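Local structure of hypothetical protein SO2946 (Shewanella oneidensis, 2A5Z) at residues Phe219-Asn223 with Ala224-Ile228; Phe55-Ser59 with Ile60-Ser64. The protein is of unknown function but has a jelly-roll fold with a carbohydrate-binding module, which suggests sugar recognition, and binds magnesium. All blocks are in the same frame, centred on the assembly; numbering follows the deposited sequence.

Contacts 1 and 2 are two loops of one chain that do not touch each other but meet across subunits in the three-chain assembly. Contact 2 (residues 55-64) comes first, in the loop from strand 48-53, an outermost strand of the six-stranded antiparallel sheet, to strand 64-65 of the larger sheet. Contact 1 (residues 219-228) comes much later, where the loop after strand 208-213 enters strand 226-228 of that larger sheet. The centres of contact 1 and contact 2 are about 23 Å apart, and the nearest atoms of contact 1 and contact 2 about 8 Å apart. Between subunits, His227 of contact 1 packs edge-to-face on His58 of the second subunit, while His58 of contact 2 receives His227 of the third.

Contact 1: Phe219-Asn223 with Ala224-Ile228; sequences FRADN and ATAHI
Asn223 and Thr225 show how one side-chain amide can shape the start of a strand. Asn223 OD1 accepts two hydrogen bonds from the same residue: Thr225 OG1 at 2.6 Å, lying in the carbonyl plane, and Thr225 N at 3.0 Å, tilted 16° from it. The second bond closes an Asx turn. Thr225 turns its hydroxyl toward the amide because OG1 sits between its backbone N and carbonyl carbon (chi1 70°). Further along, His227 ND1 donates to Ala226 O at 2.7 Å, while NE2 is hydrogen-bonded to Ser69 OG, holding the imidazole that meets His58 of the second subunit.

Backbone bonding is thinner. A type I beta turn runs from Asn223 to Ala226, but its bond from Ala226 N to Asn223 O is weak at 3.5 Å. Just before it, an inverse gamma turn centred on Asp222 bends the chain, again with a weak bond, from Asn223 N to Ala221 O.

A salt bridge joins two residues ahead of the turn. Arg220 NH1 meets Asp222 OD1 at 2.9 Å, in the guanidinium plane and on the syn lone pair of the carboxylate. The same guanidinium also forms a salt bridge with Asp195 and donates to the carbonyl oxygens of Met109 and Phe112.

Apolar contact is small: the methyl CB of buried Ala226 touches Ala221 CB at 3.8 Å and, obliquely, Phe219 CE2 at 3.9 Å.

With both backbone turn bonds weak, the two donors on Asn223 OD1 probably add to the hold on the turn and would polarise the amide carbonyl.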
loop_
_atom_site.group_PDB
_atom_site.type_symbol
_atom_site.label_atom_id
_atom_site.label_comp_id
_atom_site.label_asym_id
_atom_site.label_seq_id
_atom_site.Cartn_x
_atom_site.Cartn_y
_atom_site.Cartn_z
ATOM N N PHE C 219 24.793 -8.120 13.646
ATOM C CA PHE C 219 24.117 -9.344 13.217
ATOM C C PHE C 219 23.453 -9.112 11.855
ATOM O O PHE C 219 22.732 -8.132 11.662
ATOM C CB PHE C 219 23.051 -9.821 14.226
ATOM C CG PHE C 219 22.097 -10.846 13.643
ATOM C CD1 PHE C 219 22.564 -12.102 13.240
ATOM C CD2 PHE C 219 20.747 -10.542 13.461
ATOM C CE1 PHE C 219 21.702 -13.042 12.673
ATOM C CE2 PHE C 219 19.867 -11.475 12.906
ATOM C CZ PHE C 219 20.345 -12.729 12.508
ATOM N N ARG C 220 23.690 -10.034 10.927
ATOM C CA ARG C 220 23.125 -9.943 9.594
ATOM C C ARG C 220 22.739 -11.324 9.089
ATOM O O ARG C 220 23.505 -12.267 9.219
ATOM C CB ARG C 220 24.116 -9.289 8.626
ATOM C CG ARG C 220 23.606 -9.214 7.185
ATOM C CD ARG C 220 24.616 -8.573 6.227
ATOM N NE ARG C 220 24.643 -7.108 6.331
ATOM C CZ ARG C 220 23.811 -6.282 5.696
ATOM N NH1 ARG C 220 22.854 -6.747 4.904
ATOM N NH2 ARG C 220 23.938 -4.978 5.854
ATOM N N ALA C 221 21.533 -11.425 8.539
ATOM C CA ALA C 221 21.122 -12.566 7.725
ATOM C C ALA C 221 20.377 -12.002 6.530
ATOM O O ALA C 221 19.353 -11.318 6.689
ATOM C CB ALA C 221 20.247 -13.526 8.515
ATOM N N ASP C 222 20.917 -12.249 5.336
ATOM C CA ASP C 222 20.332 -11.736 4.099
ATOM C C ASP C 222 19.250 -12.671 3.541
ATOM O O ASP C 222 19.279 -13.075 2.372
ATOM C CB ASP C 222 21.423 -11.444 3.060
ATOM C CG ASP C 222 22.238 -10.182 3.394
ATOM O OD1 ASP C 222 21.835 -9.395 4.279
ATOM O OD2 ASP C 222 23.286 -9.976 2.751
ATOM N N ASN C 223 18.286 -12.983 4.397
ATOM C CA ASN C 223 17.140 -13.819 4.047
ATOM C C ASN C 223 15.982 -13.465 4.983
ATOM O O ASN C 223 16.100 -12.532 5.785
ATOM C CB ASN C 223 17.504 -15.315 4.114
ATOM C CG ASN C 223 18.071 -15.722 5.467
ATOM O OD1 ASN C 223 17.464 -15.458 6.506
ATOM N ND2 ASN C 223 19.240 -16.363 5.461
ATOM N N ALA C 224 14.870 -14.189 4.888
ATOM C CA ALA C 224 13.676 -13.828 5.654
ATOM C C ALA C 224 13.642 -14.381 7.084
ATOM O O ALA C 224 12.617 -14.280 7.744
ATOM C CB ALA C 224 12.387 -14.203 4.877
ATOM N N THR C 225 14.750 -14.955 7.564
ATOM C CA THR C 225 14.875 -15.308 8.992
ATOM C C THR C 225 15.164 -14.071 9.844
ATOM O O THR C 225 15.035 -14.105 11.080
ATOM C CB THR C 225 15.988 -16.367 9.277
ATOM O OG1 THR C 225 17.280 -15.776 9.077
ATOM C CG2 THR C 225 15.832 -17.584 8.382
ATOM N N ALA C 226 15.558 -12.979 9.188
ATOM C CA ALA C 226 15.860 -11.740 9.895
ATOM C C ALA C 226 15.149 -10.543 9.257
ATOM O O ALA C 226 14.651 -10.636 8.140
ATOM C CB ALA C 226 17.365 -11.516 9.943
ATOM N N HIS C 227 15.084 -9.438 10.001
ATOM C CA HIS C 227 14.627 -8.150 9.492
ATOM C C HIS C 227 15.428 -7.063 10.193
ATOM O O HIS C 227 16.059 -7.329 11.220
ATOM C CB HIS C 227 13.137 -7.949 9.783
ATOM C CG HIS C 227 12.240 -8.152 8.601
ATOM N ND1 HIS C 227 12.338 -9.242 7.762
ATOM C CD2 HIS C 227 11.198 -7.417 8.140
ATOM C CE1 HIS C 227 11.405 -9.164 6.829
ATOM N NE2 HIS C 227 10.703 -8.065 7.033
ATOM N N ILE C 228 15.406 -5.852 9.642
ATOM C CA ILE C 228 16.022 -4.687 10.288
ATOM C C ILE C 228 14.974 -3.582 10.508
ATOM O O ILE C 228 14.204 -3.263 9.605
ATOM C CB ILE C 228 17.318 -4.192 9.527
ATOM C CG1 ILE C 228 18.016 -3.051 10.289
ATOM C CG2 ILE C 228 17.039 -3.855 8.031
ATOM C CD1 ILE C 228 19.497 -2.879 9.930
#

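Contact 2: Phe55-Ser59 with Ile60-Ser64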
loop_
_atom_site.group_PDB
_atom_site.type_symbol
_atom_site.label_atom_id
_atom_site.label_comp_id
_atom_site.label_asym_id
_atom_site.label_seq_id
_atom_site.Cartn_x
_atom_site.Cartn_y
_atom_site.Cartn_z
ATOM N N PHE C 55 1.868 4.890 11.347
ATOM C CA PHE C 55 0.972 4.121 12.229
ATOM C C PHE C 55 -0.398 4.748 12.490
ATOM O O PHE C 55 -0.859 4.790 13.625
ATOM C CB PHE C 55 1.703 3.747 13.535
ATOM C CG PHE C 55 2.850 2.815 13.312
ATOM C CD1 PHE C 55 2.666 1.437 13.387
ATOM C CD2 PHE C 55 4.109 3.313 12.972
ATOM C CE1 PHE C 55 3.727 0.562 13.156
ATOM C CE2 PHE C 55 5.176 2.457 12.734
ATOM C CZ PHE C 55 4.990 1.075 12.825
HETATM N N MSE C 56 -1.051 5.208 11.423
HETATM C CA MSE C 56 -2.400 5.772 11.519
HETATM C C MSE C 56 -3.487 4.825 11.007
HETATM O O MSE C 56 -4.665 5.046 11.276
HETATM C CB MSE C 56 -2.481 7.142 10.807
HETATM C CG MSE C 56 -2.702 7.076 9.284
HETATM SE SE MSE C 56 -1.277 6.555 8.299
HETATM C CE MSE C 56 -0.408 8.100 8.138
HETATM N N MSE C 57 -3.089 3.781 10.273
HETATM C CA MSE C 57 -4.044 2.853 9.655
HETATM C C MSE C 57 -4.644 1.873 10.667
HETATM O O MSE C 57 -3.999 1.499 11.657
HETATM C CB MSE C 57 -3.406 2.053 8.503
HETATM C CG MSE C 57 -2.728 2.873 7.396
HETATM SE SE MSE C 57 -1.973 1.826 6.101
HETATM C CE MSE C 57 -3.436 0.940 5.574
ATOM N N HIS C 58 -5.892 1.485 10.413
ATOM C CA HIS C 58 -6.555 0.369 11.092
ATOM C C HIS C 58 -5.626 -0.844 10.939
ATOM O O HIS C 58 -5.202 -1.159 9.822
ATOM C CB HIS C 58 -7.909 0.148 10.403
ATOM C CG HIS C 58 -8.771 -0.915 11.015
ATOM N ND1 HIS C 58 -9.138 -0.913 12.345
ATOM C CD2 HIS C 58 -9.395 -1.980 10.455
ATOM C CE1 HIS C 58 -9.931 -1.945 12.582
ATOM N NE2 HIS C 58 -10.106 -2.605 11.450
ATOM N N SER C 59 -5.267 -1.493 12.049
ATOM C CA SER C 59 -4.179 -2.484 11.994
ATOM C C SER C 59 -4.582 -3.961 11.980
ATOM O O SER C 59 -3.707 -4.831 11.926
ATOM C CB SER C 59 -3.097 -2.213 13.052
ATOM O OG SER C 59 -3.612 -2.239 14.373
ATOM N N ILE C 60 -5.888 -4.243 11.999
ATOM C CA ILE C 60 -6.378 -5.619 11.820
ATOM C C ILE C 60 -6.011 -6.134 10.435
ATOM O O ILE C 60 -6.446 -5.573 9.421
ATOM C CB ILE C 60 -7.912 -5.734 11.967
ATOM C CG1 ILE C 60 -8.391 -5.143 13.301
ATOM C CG2 ILE C 60 -8.369 -7.198 11.758
ATOM C CD1 ILE C 60 -8.575 -6.138 14.435
ATOM N N GLY C 61 -5.200 -7.194 10.398
ATOM C CA GLY C 61 -4.803 -7.822 9.137
ATOM C C GLY C 61 -3.867 -6.976 8.287
ATOM O O GLY C 61 -3.762 -7.188 7.078
ATOM N N LEU C 62 -3.185 -6.019 8.920
ATOM C CA LEU C 62 -2.269 -5.114 8.217
ATOM C C LEU C 62 -0.842 -5.634 8.339
ATOM O O LEU C 62 -0.224 -5.535 9.402
ATOM C CB LEU C 62 -2.360 -3.690 8.786
ATOM C CG LEU C 62 -1.491 -2.592 8.146
ATOM C CD1 LEU C 62 -1.940 -2.301 6.721
ATOM C CD2 LEU C 62 -1.525 -1.317 8.985
ATOM N N THR C 63 -0.317 -6.175 7.244
ATOM C CA THR C 63 0.972 -6.859 7.291
ATOM C C THR C 63 2.101 -6.081 6.644
ATOM O O THR C 63 3.263 -6.491 6.734
ATOM C CB THR C 63 0.890 -8.252 6.676
ATOM O OG1 THR C 63 0.349 -8.152 5.351
ATOM C CG2 THR C 63 0.010 -9.159 7.544
ATOM N N SER C 64 1.762 -4.969 5.992
ATOM C CA SER C 64 2.766 -4.047 5.455
ATOM C C SER C 64 2.164 -2.702 5.095
ATOM O O SER C 64 0.954 -2.592 4.951
ATOM C CB SER C 64 3.457 -4.640 4.220
ATOM O OG SER C 64 2.532 -4.868 3.174
HETATM O O HOH W 1 -5.692 -3.412 7.691
HETATM O O HOH W 2 -1.573 -6.531 11.990
#
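The bent end of the Met57 side chain crosses that of Leu62 at about a right angle, so that this short loop packs upon itself. Met57, present as selenomethionine, bends at its last torsion (chi3 59°) and brings its terminal methyl CE to 3.7 Å from Leu62 CD1. The other leucine branch points back to the chain: CD2 lies 3.9 Å from Met57 CB and 3.8 Å from His58 O. A second pair forms between His58 and Ile60. Here Ile60 CG1 rests against the imidazole at the CE1-NE2 bond, 3.6 Å from NE2, while Ile60 N lies over one face of the ring.

A type II beta turn from Ser59 to Leu62 brings Leu62 back toward Met57, and His58 and Ile60 flank Ser59, its first residue. Gly61 takes the third position with phi 70°, the positive backbone angle that this turn requires there and that a residue without a side chain adopts readily. Leu62 N donates to Ser59 O at 3.3 Å, yet it approaches from above the carbonyl plane, 65° out of it, rather than along a lone pair. Ser59 O also accepts from a water at 2.7 Å, which donates to Leu62 O as well and so bridges the ends of the turn. Another water spans His58 O and Ile60 O, lying 2.9 Å from Ile60 O.

Further out, Ser59 OG is hydrogen-bonded to Gln91 NE2, and Met57 N to Tyr53 OH. Leu62 packs on Leu70 of strand 68-73 and on Ser64 of the third subunit. A bound magnesium ion lies about 10 Å from the Met57 side chain, and the side chain of Asp54, a magnesium ligand, about 8 Å from that of Met57.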